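Long-range contacts in retinol dehydratase (Spodoptera frugiperda, PDB 1X8L), which belongs to the sulfotransferase 1 family and probably dehydrates retinol by way of a sulfated intermediate, binding the retinoid beside the nucleotide site of the sulfate donor: residues K41-Y46 and L224-E229; Y105-M110 and T163-S168; K286-G291 and H309-G314. The protein carries 2 engineered substitutions. All blocks are in the same frame, centred on the assembly; numbering follows the deposited sequence.

Interactions 1 and 2 are neighbours, their centres about 12 Å apart, and Leu224 of the first packs on Met110 and on the carbonyl of His164 from the second. Interaction 3 lies across the chain's centre from interaction 1, the two centres about 27 Å apart, but its nearest atoms come within about 7 Å of interaction 2. Along the chain, interaction 1 spans interaction 2, and interaction 3 follows both. The first joins edge strand 43-46 of the small antiparallel sheet to the start of helix 227-235. The second lies at the ends of parallel strands 104-105 and 160-163. Interaction 2 meets the hydroxyl end of 4-oxoretinol, interaction 3 both the retinoid and the nucleotide.

Interaction 1: residues K41-Y46 and L224-E229; sequences KGYMVY and LTPYFE
Met44 ties strand 43-46 to the turn ahead of helix 227-235 with two backbone hydrogen bonds. Its N donates to Thr225 O at 3.0 Å, and its O accepts from Leu224 N at 2.7 Å. This end is buried and close-packed. Thr225 O also receives a CH···O contact from Tyr43 CA at 3.2 Å, and Leu224 swings its CD1 back to within 3.8 Å of Val45 CG1. Next along, the peptide bond before Pro226 is cis, and the proline ring lies against the carbonyls of Lys41 and Gly42, CG coming to 3.4 Å from Lys41 O. With CG anti to its carbonyl carbon (chi1 -73°), Tyr43 carries its ring past Pro226, Leu224 O near the edge, until OH lies 3.4 Å from Glu229 CB and hydrogen-bonds to Glu233. Toward solvent the contact loosens. Lys41 NZ stays 4.7 Å from Glu229 OE1, and a water that accepts from NZ and donates to Glu229 O at 2.9 Å spans the gap; its bond to OE1 is weak. Backbone bonds and apolar packing thus fix strand against turn, whereas Lys41 reaches Glu229 only through water and finds its direct charge partner in Glu233, farther along the helix.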
loop_
_atom_site.group_PDB
_atom_site.type_symbol
_atom_site.label_atom_id
_atom_site.label_comp_id
_atom_site.label_asym_id
_atom_site.label_seq_id
_atom_site.Cartn_x
_atom_site.Cartn_y
_atom_site.Cartn_z
ATOM N N LYS A 41 -21.930 -7.060 10.908
ATOM C CA LYS A 41 -20.599 -6.880 11.499
ATOM C C LYS A 41 -19.423 -6.875 10.499
ATOM O O LYS A 41 -18.302 -6.617 10.885
ATOM C CB LYS A 41 -20.374 -7.959 12.572
ATOM C CG LYS A 41 -21.355 -7.810 13.746
ATOM C CD LYS A 41 -21.498 -9.079 14.558
ATOM C CE LYS A 41 -22.745 -9.029 15.485
ATOM N NZ LYS A 41 -22.587 -9.957 16.635
ATOM N N GLY A 42 -19.674 -7.189 9.234
ATOM C CA GLY A 42 -18.638 -7.290 8.217
ATOM C C GLY A 42 -17.526 -8.290 8.518
ATOM O O GLY A 42 -16.357 -7.970 8.296
ATOM N N TYR A 43 -17.881 -9.491 9.016
ATOM C CA TYR A 43 -16.914 -10.578 9.134
ATOM C C TYR A 43 -16.226 -10.889 7.815
ATOM O O TYR A 43 -16.883 -11.086 6.813
ATOM C CB TYR A 43 -17.572 -11.869 9.687
ATOM C CG TYR A 43 -17.901 -11.791 11.176
ATOM C CD1 TYR A 43 -19.213 -11.708 11.627
ATOM C CD2 TYR A 43 -16.879 -11.746 12.126
ATOM C CE1 TYR A 43 -19.509 -11.641 13.003
ATOM C CE2 TYR A 43 -17.143 -11.673 13.476
ATOM C CZ TYR A 43 -18.460 -11.607 13.916
ATOM O OH TYR A 43 -18.694 -11.562 15.265
ATOM N N MET A 44 -14.894 -10.978 7.852
ATOM C CA MET A 44 -14.077 -11.319 6.688
ATOM C C MET A 44 -14.079 -12.810 6.385
ATOM O O MET A 44 -13.527 -13.595 7.110
ATOM C CB MET A 44 -12.641 -10.837 6.890
ATOM C CG MET A 44 -12.509 -9.316 7.084
ATOM S SD MET A 44 -12.732 -8.329 5.550
ATOM C CE MET A 44 -11.219 -8.618 4.773
ATOM N N VAL A 45 -14.698 -13.214 5.299
ATOM C CA VAL A 45 -14.630 -14.601 4.856
ATOM C C VAL A 45 -13.991 -14.671 3.483
ATOM O O VAL A 45 -14.143 -13.759 2.675
ATOM C CB VAL A 45 -16.002 -15.254 4.850
ATOM C CG1 VAL A 45 -16.646 -15.185 6.274
ATOM C CG2 VAL A 45 -16.909 -14.645 3.813
ATOM N N TYR A 46 -13.246 -15.738 3.225
ATOM C CA TYR A 46 -12.729 -15.936 1.892
ATOM C C TYR A 46 -13.933 -16.242 0.999
ATOM O O TYR A 46 -14.864 -16.931 1.425
ATOM C CB TYR A 46 -11.692 -17.065 1.825
ATOM C CG TYR A 46 -10.303 -16.777 2.452
ATOM C CD1 TYR A 46 -9.942 -17.355 3.662
ATOM C CD2 TYR A 46 -9.337 -15.984 1.801
ATOM C CE1 TYR A 46 -8.700 -17.141 4.234
ATOM C CE2 TYR A 46 -8.077 -15.760 2.385
ATOM C CZ TYR A 46 -7.768 -16.383 3.602
ATOM O OH TYR A 46 -6.550 -16.230 4.220
ATOM N N LEU A 224 -11.853 -13.536 9.280
ATOM C CA LEU A 224 -12.840 -13.785 10.319
ATOM C C LEU A 224 -12.810 -12.756 11.469
ATOM O O LEU A 224 -13.408 -13.005 12.527
ATOM C CB LEU A 224 -12.714 -15.219 10.853
ATOM C CG LEU A 224 -13.686 -16.318 10.431
ATOM C CD1 LEU A 224 -14.936 -15.882 9.565
ATOM C CD2 LEU A 224 -12.944 -17.391 9.765
ATOM N N THR A 225 -12.127 -11.629 11.267
ATOM C CA THR A 225 -12.317 -10.437 12.119
ATOM C C THR A 225 -13.584 -9.723 11.592
ATOM O O THR A 225 -14.049 -10.116 10.544
ATOM C CB THR A 225 -11.073 -9.511 12.107
ATOM O OG1 THR A 225 -10.831 -8.977 10.794
ATOM C CG2 THR A 225 -9.807 -10.295 12.479
ATOM N N PRO A 226 -14.140 -8.696 12.257
ATOM C CA PRO A 226 -13.582 -8.047 13.461
ATOM C C PRO A 226 -13.329 -8.955 14.695
ATOM O O PRO A 226 -14.207 -9.712 15.162
ATOM C CB PRO A 226 -14.610 -6.940 13.781
ATOM C CG PRO A 226 -15.299 -6.620 12.419
ATOM C CD PRO A 226 -15.347 -8.002 11.753
ATOM N N TYR A 227 -12.107 -8.894 15.211
ATOM C CA TYR A 227 -11.715 -9.737 16.355
ATOM C C TYR A 227 -12.691 -9.656 17.573
ATOM O O TYR A 227 -13.116 -10.649 18.104
ATOM C CB TYR A 227 -10.260 -9.409 16.802
ATOM C CG TYR A 227 -9.926 -10.042 18.109
ATOM C CD1 TYR A 227 -9.396 -11.327 18.171
ATOM C CD2 TYR A 227 -10.208 -9.392 19.297
ATOM C CE1 TYR A 227 -9.138 -11.915 19.381
ATOM C CE2 TYR A 227 -9.919 -9.964 20.508
ATOM C CZ TYR A 227 -9.412 -11.236 20.544
ATOM O OH TYR A 227 -9.167 -11.807 21.765
ATOM N N PHE A 228 -13.004 -8.460 18.029
ATOM C CA PHE A 228 -13.746 -8.314 19.271
ATOM C C PHE A 228 -15.192 -8.720 19.134
ATOM O O PHE A 228 -15.770 -9.255 20.089
ATOM C CB PHE A 228 -13.677 -6.876 19.781
ATOM C CG PHE A 228 -12.454 -6.582 20.573
ATOM C CD1 PHE A 228 -11.439 -5.780 20.048
ATOM C CD2 PHE A 228 -12.315 -7.091 21.854
ATOM C CE1 PHE A 228 -10.307 -5.480 20.804
ATOM C CE2 PHE A 228 -11.206 -6.802 22.613
ATOM C CZ PHE A 228 -10.177 -6.000 22.071
ATOM N N GLU A 229 -15.776 -8.484 17.956
ATOM C CA GLU A 229 -17.146 -8.945 17.693
ATOM C C GLU A 229 -17.249 -10.448 17.870
ATOM O O GLU A 229 -18.183 -10.938 18.531
ATOM C CB GLU A 229 -17.641 -8.539 16.298
ATOM C CG GLU A 229 -17.674 -7.033 16.019
ATOM C CD GLU A 229 -18.367 -6.227 17.104
ATOM O OE1 GLU A 229 -19.575 -6.445 17.326
ATOM O OE2 GLU A 229 -17.695 -5.371 17.735
HETATM O O HOH W 1 -20.657 -9.350 18.528
#

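Interaction 2: residues Y105-M110 and T163-S168. With OXR (4-oxoretinol), chain E.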
loop_
_atom_site.group_PDB
_atom_site.type_symbol
_atom_site.label_atom_id
_atom_site.label_comp_id
_atom_site.label_asym_id
_atom_site.label_seq_id
_atom_site.Cartn_x
_atom_site.Cartn_y
_atom_site.Cartn_z
ATOM N N TYR A 105 -12.930 -29.819 10.421
ATOM C CA TYR A 105 -12.624 -28.399 10.388
ATOM C C TYR A 105 -13.709 -27.733 9.569
ATOM O O TYR A 105 -13.640 -27.715 8.353
ATOM C CB TYR A 105 -11.227 -28.163 9.767
ATOM C CG TYR A 105 -10.687 -26.726 9.809
ATOM C CD1 TYR A 105 -9.419 -26.452 9.330
ATOM C CD2 TYR A 105 -11.432 -25.649 10.329
ATOM C CE1 TYR A 105 -8.907 -25.176 9.346
ATOM C CE2 TYR A 105 -10.923 -24.351 10.330
ATOM C CZ TYR A 105 -9.657 -24.127 9.834
ATOM O OH TYR A 105 -9.079 -22.872 9.846
ATOM N N LEU A 106 -14.735 -27.211 10.251
ATOM C CA LEU A 106 -15.960 -26.753 9.578
ATOM C C LEU A 106 -15.696 -25.728 8.473
ATOM O O LEU A 106 -16.282 -25.825 7.401
ATOM C CB LEU A 106 -16.950 -26.187 10.604
ATOM C CG LEU A 106 -18.320 -25.690 10.117
ATOM C CD1 LEU A 106 -19.075 -26.760 9.322
ATOM C CD2 LEU A 106 -19.154 -25.192 11.297
ATOM N N ASP A 107 -14.799 -24.770 8.733
ATOM C CA ASP A 107 -14.560 -23.639 7.835
ATOM C C ASP A 107 -13.188 -23.684 7.147
ATOM O O ASP A 107 -12.758 -22.692 6.560
ATOM C CB ASP A 107 -14.774 -22.276 8.558
ATOM C CG ASP A 107 -13.997 -22.158 9.871
ATOM O OD1 ASP A 107 -14.256 -22.984 10.814
ATOM O OD2 ASP A 107 -13.135 -21.264 10.074
ATOM N N GLY A 108 -12.532 -24.841 7.168
ATOM C CA GLY A 108 -11.220 -25.018 6.534
ATOM C C GLY A 108 -11.216 -24.881 5.019
ATOM O O GLY A 108 -10.252 -24.408 4.426
ATOM N N PHE A 109 -12.328 -25.295 4.410
ATOM C CA PHE A 109 -12.527 -25.260 2.968
ATOM C C PHE A 109 -12.388 -23.876 2.348
ATOM O O PHE A 109 -11.859 -23.761 1.260
ATOM C CB PHE A 109 -13.916 -25.823 2.621
ATOM C CG PHE A 109 -15.056 -24.881 2.908
ATOM C CD1 PHE A 109 -15.628 -24.131 1.884
ATOM C CD2 PHE A 109 -15.568 -24.747 4.199
ATOM C CE1 PHE A 109 -16.679 -23.263 2.142
ATOM C CE2 PHE A 109 -16.623 -23.892 4.450
ATOM C CZ PHE A 109 -17.167 -23.134 3.425
ATOM N N MET A 110 -12.870 -22.828 3.026
ATOM C CA MET A 110 -13.077 -21.538 2.361
ATOM C C MET A 110 -11.813 -20.904 1.751
ATOM O O MET A 110 -11.906 -20.113 0.818
ATOM C CB MET A 110 -13.761 -20.558 3.299
ATOM C CG MET A 110 -12.923 -20.089 4.487
ATOM S SD MET A 110 -13.719 -18.706 5.220
ATOM C CE MET A 110 -12.810 -18.540 6.757
ATOM N N THR A 163 -13.904 -25.049 14.530
ATOM C CA THR A 163 -14.287 -23.923 13.693
ATOM C C THR A 163 -13.732 -22.598 14.220
ATOM O O THR A 163 -13.655 -22.367 15.392
ATOM C CB THR A 163 -15.824 -23.883 13.567
ATOM O OG1 THR A 163 -16.225 -22.930 12.587
ATOM C CG2 THR A 163 -16.471 -23.403 14.847
ATOM N N HIS A 164 -13.347 -21.728 13.318
ATOM C CA HIS A 164 -13.113 -20.344 13.660
ATOM C C HIS A 164 -14.295 -19.421 13.317
ATOM O O HIS A 164 -14.163 -18.218 13.356
ATOM C CB HIS A 164 -11.828 -19.889 12.981
ATOM C CG HIS A 164 -10.663 -20.695 13.422
ATOM N ND1 HIS A 164 -10.339 -20.845 14.758
ATOM C CD2 HIS A 164 -9.796 -21.466 12.728
ATOM C CE1 HIS A 164 -9.298 -21.650 14.853
ATOM N NE2 HIS A 164 -8.939 -22.025 13.639
ATOM N N LEU A 165 -15.445 -19.995 13.000
ATOM C CA LEU A 165 -16.616 -19.184 12.680
ATOM C C LEU A 165 -17.233 -18.562 13.924
ATOM O O LEU A 165 -17.328 -19.224 14.981
ATOM C CB LEU A 165 -17.685 -20.045 11.995
ATOM C CG LEU A 165 -17.351 -20.671 10.660
ATOM C CD1 LEU A 165 -18.476 -21.608 10.280
ATOM C CD2 LEU A 165 -17.163 -19.608 9.622
ATOM N N PRO A 166 -17.664 -17.312 13.822
ATOM C CA PRO A 166 -18.440 -16.704 14.905
ATOM C C PRO A 166 -19.816 -17.340 15.058
ATOM O O PRO A 166 -20.377 -17.961 14.112
ATOM C CB PRO A 166 -18.568 -15.241 14.469
ATOM C CG PRO A 166 -18.379 -15.237 13.009
ATOM C CD PRO A 166 -17.490 -16.379 12.686
ATOM N N LEU A 167 -20.370 -17.192 16.260
ATOM C CA LEU A 167 -21.620 -17.847 16.608
ATOM C C LEU A 167 -22.748 -17.412 15.677
ATOM O O LEU A 167 -23.597 -18.190 15.318
ATOM C CB LEU A 167 -21.995 -17.579 18.054
ATOM C CG LEU A 167 -21.220 -18.383 19.097
ATOM C CD1 LEU A 167 -21.662 -17.891 20.482
ATOM C CD2 LEU A 167 -21.484 -19.896 18.939
ATOM N N SER A 168 -22.700 -16.180 15.223
ATOM C CA SER A 168 -23.763 -15.648 14.384
ATOM C C SER A 168 -23.846 -16.254 12.975
ATOM O O SER A 168 -24.833 -16.034 12.270
ATOM C CB SER A 168 -23.588 -14.146 14.265
ATOM O OG SER A 168 -22.304 -13.860 13.770
HETATM O O2 OXR E . -1.655 -22.213 -0.259
HETATM C C4 OXR E . -2.330 -23.218 -0.125
HETATM C C3 OXR E . -2.608 -23.993 -1.372
HETATM C C2 OXR E . -3.451 -25.240 -1.191
HETATM C C1 OXR E . -3.970 -25.627 0.202
HETATM C C17 OXR E . -3.417 -27.015 0.535
HETATM C C16 OXR E . -5.511 -25.623 0.173
HETATM C C5 OXR E . -2.837 -23.611 1.186
HETATM C C18 OXR E . -2.444 -22.697 2.307
HETATM C C6 OXR E . -3.599 -24.716 1.361
HETATM C C7 OXR E . -4.164 -25.216 2.656
HETATM C C8 OXR E . -4.191 -24.614 3.841
HETATM C C9 OXR E . -4.788 -25.250 5.047
HETATM C C19 OXR E . -5.397 -26.635 5.086
HETATM C C10 OXR E . -4.707 -24.506 6.157
HETATM C C11 OXR E . -5.163 -24.938 7.459
HETATM C C12 OXR E . -4.866 -24.125 8.470
HETATM C C13 OXR E . -5.252 -24.432 9.852
HETATM C C20 OXR E . -5.755 -25.803 10.232
HETATM C C14 OXR E . -5.128 -23.465 10.769
HETATM C C15 OXR E . -5.516 -23.661 12.234
HETATM O O1 OXR E . -6.926 -23.661 12.452
#
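The hydroxyl end of the 4-oxoretinol pocket is built here by Tyr105 and His164, at the C-terminal ends of neighbouring parallel strands 104-105 and 160-163. His164 NE2 and the ligand O1 share a hydrogen bond of 2.9 Å, with O1 lying near the plane of the imidazole at its edge. Tyr105 OH also lies at the imidazole edge, 3.3 Å from His164 CD2, and takes a weak bond from O1. The two rings are almost perpendicular, their planes 87° apart and their centroids 5.8 Å apart. Tyr105 CE1 also touches the ligand methyl C20 at 3.3 Å. On one face of the phenol sits Gly108 CA, brought there by the type I turn from Tyr105 to Gly108; a side chain at Gly108 would run into the ring.

Behind this polar front, Asp107 fastens the two loops together. With CG set between its own backbone N and carbonyl carbon (chi1 52°), the carboxylate reaches across to the start of the other loop. OD1 is gripped twice from the same face: Thr163 OG1 donates at 2.7 Å from well above the carboxylate plane, and His164 N donates at 2.9 Å on the syn side, closer to that plane. Thr163 OG1 in turn accepts from Leu165 N at 3.1 Å, an ST turn. Asp107 thus acts as a second-shell residue holding the backbone of His164, whose ND1 is bonded to Ser70 O. An apolar flank completes the contact, Leu106 CD2 meeting Leu165 CD1 at 3.8 Å. Lys162, also bonded to the ligand, makes a cation-pi contact with Tyr105. The run Lys162 to Pro166, Lys-Thr-His-Leu-Pro, is a hallmark of the active site in cytosolic sulfotransferases, where it follows a strand of the parallel sheet.

Interaction 3: residues K286-G291 and H309-G314. With A3P (adenosine-3'-5'-diphosphate), chain H; OXR (4-oxoretinol), chain E.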
loop_
_atom_site.group_PDB
_atom_site.type_symbol
_atom_site.label_atom_id
_atom_site.label_comp_id
_atom_site.label_asym_id
_atom_site.label_seq_id
_atom_site.Cartn_x
_atom_site.Cartn_y
_atom_site.Cartn_z
ATOM N N LYS A 286 6.922 -31.104 24.412
ATOM C CA LYS A 286 6.385 -32.426 24.048
ATOM C C LYS A 286 5.307 -32.345 22.930
ATOM O O LYS A 286 5.365 -33.081 21.952
ATOM C CB LYS A 286 5.811 -33.129 25.295
ATOM N N PHE A 287 4.328 -31.460 23.118
ATOM C CA PHE A 287 3.238 -31.218 22.173
ATOM C C PHE A 287 3.751 -30.719 20.804
ATOM O O PHE A 287 3.287 -31.162 19.767
ATOM C CB PHE A 287 2.252 -30.162 22.773
ATOM C CG PHE A 287 0.833 -30.255 22.259
ATOM C CD1 PHE A 287 0.043 -31.358 22.549
ATOM C CD2 PHE A 287 0.268 -29.202 21.534
ATOM C CE1 PHE A 287 -1.282 -31.427 22.083
ATOM C CE2 PHE A 287 -1.046 -29.265 21.053
ATOM C CZ PHE A 287 -1.825 -30.379 21.328
ATOM N N LYS A 288 4.680 -29.777 20.805
ATOM C CA LYS A 288 5.305 -29.309 19.574
ATOM C C LYS A 288 6.016 -30.456 18.801
ATOM O O LYS A 288 6.105 -30.414 17.563
ATOM C CB LYS A 288 6.309 -28.176 19.892
ATOM C CG LYS A 288 7.190 -27.739 18.721
ATOM C CD LYS A 288 7.826 -26.371 18.946
ATOM C CE LYS A 288 8.696 -25.947 17.767
ATOM N NZ LYS A 288 7.912 -25.869 16.500
ATOM N N ASN A 289 6.505 -31.462 19.529
ATOM C CA ASN A 289 7.145 -32.628 18.926
ATOM C C ASN A 289 6.141 -33.753 18.645
ATOM O O ASN A 289 6.517 -34.835 18.215
ATOM C CB ASN A 289 8.273 -33.154 19.832
ATOM C CG ASN A 289 9.390 -32.155 20.015
ATOM O OD1 ASN A 289 9.644 -31.329 19.148
ATOM N ND2 ASN A 289 10.065 -32.226 21.153
ATOM N N ASN A 290 4.855 -33.475 18.847
ATOM C CA ASN A 290 3.830 -34.480 18.669
ATOM C C ASN A 290 3.331 -34.417 17.205
ATOM O O ASN A 290 2.583 -33.511 16.848
ATOM C CB ASN A 290 2.699 -34.245 19.699
ATOM C CG ASN A 290 1.694 -35.380 19.757
ATOM O OD1 ASN A 290 1.535 -36.131 18.793
ATOM N ND2 ASN A 290 1.007 -35.515 20.901
ATOM N N GLY A 291 3.788 -35.370 16.377
ATOM C CA GLY A 291 3.343 -35.510 14.992
ATOM C C GLY A 291 1.841 -35.639 14.762
ATOM O O GLY A 291 1.349 -35.369 13.672
ATOM N N HIS A 309 6.593 -22.769 12.227
ATOM C CA HIS A 309 5.986 -23.964 12.793
ATOM C C HIS A 309 4.586 -23.656 13.299
ATOM O O HIS A 309 4.298 -22.558 13.766
ATOM C CB HIS A 309 6.894 -24.566 13.889
ATOM C CG HIS A 309 8.204 -25.058 13.351
ATOM N ND1 HIS A 309 9.261 -24.212 13.075
ATOM C CD2 HIS A 309 8.608 -26.301 12.990
ATOM C CE1 HIS A 309 10.255 -24.914 12.555
ATOM N NE2 HIS A 309 9.881 -26.182 12.485
ATOM N N PHE A 310 3.706 -24.645 13.173
ATOM C CA PHE A 310 2.327 -24.529 13.630
ATOM C C PHE A 310 2.216 -24.475 15.176
ATOM O O PHE A 310 1.333 -23.783 15.720
ATOM C CB PHE A 310 1.493 -25.674 13.028
ATOM C CG PHE A 310 0.039 -25.622 13.379
ATOM C CD1 PHE A 310 -0.826 -24.759 12.706
ATOM C CD2 PHE A 310 -0.477 -26.436 14.366
ATOM C CE1 PHE A 310 -2.167 -24.718 13.013
ATOM C CE2 PHE A 310 -1.832 -26.390 14.677
ATOM C CZ PHE A 310 -2.670 -25.518 14.017
ATOM N N ILE A 311 3.067 -25.224 15.879
ATOM C CA ILE A 311 3.264 -25.023 17.318
ATOM C C ILE A 311 4.599 -24.275 17.416
ATOM O O ILE A 311 5.616 -24.835 17.058
ATOM C CB ILE A 311 3.350 -26.370 18.116
ATOM C CG1 ILE A 311 2.273 -27.386 17.698
ATOM C CG2 ILE A 311 3.328 -26.096 19.607
ATOM C CD1 ILE A 311 0.925 -27.049 18.089
ATOM N N ARG A 312 4.590 -23.031 17.896
ATOM C CA ARG A 312 5.655 -22.069 17.644
ATOM C C ARG A 312 6.487 -21.659 18.881
ATOM O O ARG A 312 7.674 -21.977 18.970
ATOM C CB ARG A 312 5.039 -20.826 16.958
ATOM C CG ARG A 312 6.047 -19.837 16.369
ATOM C CD ARG A 312 5.440 -18.648 15.682
ATOM N NE ARG A 312 4.574 -17.847 16.566
ATOM C CZ ARG A 312 4.997 -16.873 17.378
ATOM N NH1 ARG A 312 6.271 -16.547 17.461
ATOM N NH2 ARG A 312 4.135 -16.235 18.144
ATOM N N LYS A 313 5.895 -20.933 19.824
ATOM C CA LYS A 313 6.634 -20.526 21.027
ATOM C C LYS A 313 5.899 -20.846 22.325
ATOM O O LYS A 313 6.500 -21.363 23.256
ATOM C CB LYS A 313 7.015 -19.035 20.992
ATOM C CG LYS A 313 7.928 -18.609 19.825
ATOM C CD LYS A 313 9.408 -18.990 20.004
ATOM C CE LYS A 313 10.208 -18.671 18.721
ATOM N NZ LYS A 313 11.654 -18.994 18.826
ATOM N N GLY A 314 4.617 -20.529 22.403
ATOM C CA GLY A 314 3.796 -20.980 23.528
ATOM C C GLY A 314 3.782 -20.056 24.745
ATOM O O GLY A 314 3.523 -20.522 25.840
HETATM P P1 A3P H . 2.041 -18.900 19.479
HETATM O O1P A3P H . 2.130 -18.558 17.984
HETATM O O2P A3P H . 3.276 -19.818 19.806
HETATM O O3P A3P H . 1.976 -17.505 20.226
HETATM P P2 A3P H . -4.370 -22.453 17.763
HETATM O O4P A3P H . -4.265 -23.977 18.061
HETATM O O5P A3P H . -5.803 -21.909 18.008
HETATM O O6P A3P H . -3.921 -22.199 16.287
HETATM O "O5'" A3P H . -3.363 -21.734 18.791
HETATM C "C5'" A3P H . -2.015 -21.517 18.410
HETATM C "C4'" A3P H . -1.161 -20.977 19.552
HETATM O "O4'" A3P H . -1.218 -21.856 20.662
HETATM C "C3'" A3P H . 0.263 -20.952 19.065
HETATM O "O3'" A3P H . 0.768 -19.830 19.834
HETATM C "C2'" A3P H . 0.960 -22.111 19.679
HETATM O "O2'" A3P H . 2.366 -22.085 19.798
HETATM C "C1'" A3P H . 0.094 -22.385 20.888
HETATM N N9 A3P H . 0.162 -23.717 21.454
HETATM C C8 A3P H . -0.114 -24.883 20.830
HETATM N N7 A3P H . 0.027 -25.921 21.694
HETATM C C5 A3P H . 0.404 -25.418 22.858
HETATM C C6 A3P H . 0.740 -25.908 24.204
HETATM N N6 A3P H . 0.685 -27.225 24.375
HETATM N N1 A3P H . 1.055 -25.024 25.181
HETATM C C2 A3P H . 1.113 -23.687 24.998
HETATM N N3 A3P H . 0.835 -23.128 23.808
HETATM C C4 A3P H . 0.467 -23.995 22.705
HETATM O O2 OXR E . -1.655 -22.213 -0.259
HETATM C C4 OXR E . -2.330 -23.218 -0.125
HETATM C C3 OXR E . -2.608 -23.993 -1.372
HETATM C C2 OXR E . -3.451 -25.240 -1.191
HETATM C C1 OXR E . -3.970 -25.627 0.202
HETATM C C17 OXR E . -3.417 -27.015 0.535
HETATM C C16 OXR E . -5.511 -25.623 0.173
HETATM C C5 OXR E . -2.837 -23.611 1.186
HETATM C C18 OXR E . -2.444 -22.697 2.307
HETATM C C6 OXR E . -3.599 -24.716 1.361
HETATM C C7 OXR E . -4.164 -25.216 2.656
HETATM C C8 OXR E . -4.191 -24.614 3.841
HETATM C C9 OXR E . -4.788 -25.250 5.047
HETATM C C19 OXR E . -5.397 -26.635 5.086
HETATM C C10 OXR E . -4.707 -24.506 6.157
HETATM C C11 OXR E . -5.163 -24.938 7.459
HETATM C C12 OXR E . -4.866 -24.125 8.470
HETATM C C13 OXR E . -5.252 -24.432 9.852
HETATM C C20 OXR E . -5.755 -25.803 10.232
HETATM C C14 OXR E . -5.128 -23.465 10.769
HETATM C C15 OXR E . -5.516 -23.661 12.234
HETATM O O1 OXR E . -6.926 -23.661 12.452
#
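Lys288 NZ donates to Ile311 O at 2.6 Å, the one hydrogen bond across the two segments, and the C=O···N angle of 174° puts the ammonium almost straight off the carbonyl. The chain is extended as far as CE and turns only at the last torsion (chi4 60°), which brings NZ to the carbonyl and within 3.1 Å of His309 CB. Lower down, Lys288 CB slides past Ile311 CG2 at 3.6 Å. Cut back to an alanine, this position would probably leave the Ile311 carbonyl without its lysine donor and a gap beside it and against His309. The 309-314 loop cradles the nucleotide. Ile311 CD1 meets the adenine C8 at 3.6 Å, and Phe287 CD2 approaches N7 of the same base at 3.3 Å. Lys313 N donates to the 3'-phosphate O2P at 2.8 Å. Gly314 N donates to that same O2P at 3.0 Å. Arg312 NE reaches O1P at 2.9 Å, and its backbone N bonds the ribose O2'. Phe310 turns its ring edge toward the retinoid C15. Lys288 thus ties the end of helix 284-288 to a loop whose Arg-Lys-Gly run, as in other sulfotransferases, binds the 3'-phosphate through backbone amides and a guanidinium.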